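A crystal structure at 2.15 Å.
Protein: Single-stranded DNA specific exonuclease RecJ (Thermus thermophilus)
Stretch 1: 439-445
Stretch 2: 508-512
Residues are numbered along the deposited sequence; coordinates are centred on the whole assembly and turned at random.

Stretch 1, residues 439-445: LLPQVFR
Stretch 2 508-512: LLSEN

The helix includes Pro 441 to Arg 445, with phi near -60° and psi between -33° and -49°, and runs on past Arg 445. Leu 440 has phi/psi -55/-42 and Leu 439 -99/-8. Successive i to i+4 bonds hold the backbone: Val 443 N to Leu 439 O at 3.0 Å, Phe 444 N to Leu 440 O at 2.7 Å, and Arg 445 N to Pro 441 O at 2.8 Å. Pro 441 suits the first turn, where its nitrogen, lacking a hydrogen, need not donate. Residues 508-512 form an extended strand, phi -73° to -119° and psi 102° to 148°, continuing in both directions. The two axes cross at -102°, nearly perpendicular, and approach to 8.9 Å; the register is set by Phe 444 CA and Leu 509 CA, 6.8 Å apart.

No hydrogen bond links the stretches, so packing alone joins them, burying 293 Å². Strand alternation directs Leu 509 and Glu 511 toward the helix and Ser 510 away, where Ser 510 OG (chi1 -39°) donates to Leu 508 O at 3.0 Å. Leu 509 (chi1 t, chi2 -147°, between wells) is the buried centre. Its branched end fits against the helix: Leu 509 CD1 lies 3.6 Å from Leu 440 O, 4.1 Å from Val 443 CG1 and 3.8 Å from Phe 444 CB, while Leu 509 CD2 is 4.3 Å from Leu 440 CD1. Leu 440 (m, t) and Val 443 (t) supply compact aliphatic surface there.

The ring of Phe 444 (chi1 t, chi2 84°) reaches Glu 511, with Leu 509 O at the ring edge. Over one face sits Glu 511 CB, 3.7 Å from the Phe 444 ring centroid and 17° off the normal, a CH-pi contact; the closest atoms are Phe 444 CZ and Glu 511 CB at 3.6 Å. Glu 511 (t, t, chi3 69°) thus offers its CB methylene to the ring, while its OE2 is hydrogen-bonded elsewhere in the structure.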

# COMPACT_ATOMS: atom_id res chain seq x y z
N LEU A 439 -17.73 -17.60 -4.23
CA LEU A 439 -17.39 -16.48 -5.09
C LEU A 439 -15.92 -16.04 -5.05
O LEU A 439 -15.49 -15.21 -5.84
CB LEU A 439 -18.28 -15.28 -4.74
CG LEU A 439 -19.78 -15.22 -5.10
CD1 LEU A 439 -19.92 -15.38 -6.62
CD2 LEU A 439 -20.58 -16.29 -4.35
N LEU A 440 -15.14 -16.60 -4.13
CA LEU A 440 -13.74 -16.18 -4.00
C LEU A 440 -12.84 -16.26 -5.24
O LEU A 440 -12.03 -15.36 -5.49
CB LEU A 440 -13.11 -16.93 -2.83
CG LEU A 440 -13.81 -16.64 -1.49
CD1 LEU A 440 -13.01 -17.26 -0.36
CD2 LEU A 440 -13.96 -15.10 -1.28
N PRO A 441 -12.95 -17.33 -6.03
CA PRO A 441 -12.12 -17.44 -7.24
C PRO A 441 -12.40 -16.27 -8.20
O PRO A 441 -11.46 -15.59 -8.68
CB PRO A 441 -12.54 -18.80 -7.84
CG PRO A 441 -12.86 -19.61 -6.58
CD PRO A 441 -13.63 -18.61 -5.72
N GLN A 442 -13.68 -16.02 -8.44
CA GLN A 442 -14.06 -14.95 -9.35
C GLN A 442 -13.62 -13.61 -8.78
O GLN A 442 -13.15 -12.74 -9.53
CB GLN A 442 -15.58 -14.95 -9.60
CG GLN A 442 -16.07 -13.81 -10.53
CD GLN A 442 -15.50 -13.88 -11.94
OE1 GLN A 442 -15.56 -12.90 -12.70
NE2 GLN A 442 -14.95 -15.04 -12.30
N VAL A 443 -13.81 -13.41 -7.48
CA VAL A 443 -13.40 -12.15 -6.88
C VAL A 443 -11.89 -12.03 -7.05
O VAL A 443 -11.39 -10.97 -7.42
CB VAL A 443 -13.77 -12.06 -5.38
CG1 VAL A 443 -13.07 -10.83 -4.74
CG2 VAL A 443 -15.31 -11.91 -5.23
N PHE A 444 -11.16 -13.11 -6.76
CA PHE A 444 -9.72 -13.08 -6.90
C PHE A 444 -9.32 -12.71 -8.32
O PHE A 444 -8.48 -11.84 -8.50
CB PHE A 444 -9.09 -14.42 -6.55
CG PHE A 444 -7.60 -14.41 -6.65
CD1 PHE A 444 -6.82 -13.95 -5.59
CD2 PHE A 444 -6.95 -14.81 -7.84
CE1 PHE A 444 -5.42 -13.87 -5.70
CE2 PHE A 444 -5.55 -14.73 -7.96
CZ PHE A 444 -4.79 -14.27 -6.89
N ARG A 445 -9.90 -13.36 -9.33
CA ARG A 445 -9.54 -13.05 -10.72
C ARG A 445 -9.88 -11.60 -11.07
O ARG A 445 -9.17 -10.96 -11.85
CB ARG A 445 -10.23 -14.01 -11.72
CG ARG A 445 -9.77 -15.49 -11.60
CD ARG A 445 -10.44 -16.42 -12.67
NE ARG A 445 -11.89 -16.46 -12.55
CZ ARG A 445 -12.60 -17.45 -12.00
NH1 ARG A 445 -12.02 -18.54 -11.52
NH2 ARG A 445 -13.91 -17.31 -11.89
N LEU A 508 -5.85 -10.77 3.35
CA LEU A 508 -5.62 -10.78 1.91
C LEU A 508 -6.23 -12.04 1.30
O LEU A 508 -5.96 -13.15 1.78
CB LEU A 508 -4.11 -10.76 1.63
CG LEU A 508 -3.37 -9.54 2.17
CD1 LEU A 508 -1.85 -9.84 2.36
CD2 LEU A 508 -3.59 -8.37 1.18
N LEU A 509 -7.02 -11.87 0.25
CA LEU A 509 -7.63 -13.01 -0.44
C LEU A 509 -6.47 -13.64 -1.21
O LEU A 509 -5.86 -13.00 -2.06
CB LEU A 509 -8.69 -12.55 -1.44
CG LEU A 509 -9.87 -13.50 -1.72
CD1 LEU A 509 -10.28 -13.32 -3.15
CD2 LEU A 509 -9.58 -14.97 -1.41
N SER A 510 -6.19 -14.91 -0.93
CA SER A 510 -5.07 -15.55 -1.60
C SER A 510 -5.44 -16.77 -2.44
O SER A 510 -6.38 -17.51 -2.12
CB SER A 510 -4.05 -15.99 -0.54
OG SER A 510 -3.95 -15.01 0.46
N GLU A 511 -4.68 -16.95 -3.52
CA GLU A 511 -4.85 -18.11 -4.39
C GLU A 511 -3.58 -18.91 -4.11
O GLU A 511 -2.51 -18.54 -4.59
CB GLU A 511 -4.89 -17.70 -5.87
CG GLU A 511 -5.08 -18.89 -6.83
CD GLU A 511 -5.20 -18.47 -8.30
OE1 GLU A 511 -4.19 -18.02 -8.88
OE2 GLU A 511 -6.31 -18.57 -8.89
N ASN A 512 -3.70 -19.96 -3.32
CA ASN A 512 -2.54 -20.78 -2.99
C ASN A 512 -2.49 -22.03 -3.85
O ASN A 512 -3.45 -22.79 -3.91
CB ASN A 512 -2.55 -21.16 -1.50
CG ASN A 512 -2.49 -19.95 -0.59
OD1 ASN A 512 -1.78 -19.00 -0.88
ND2 ASN A 512 -3.22 -20.00 0.51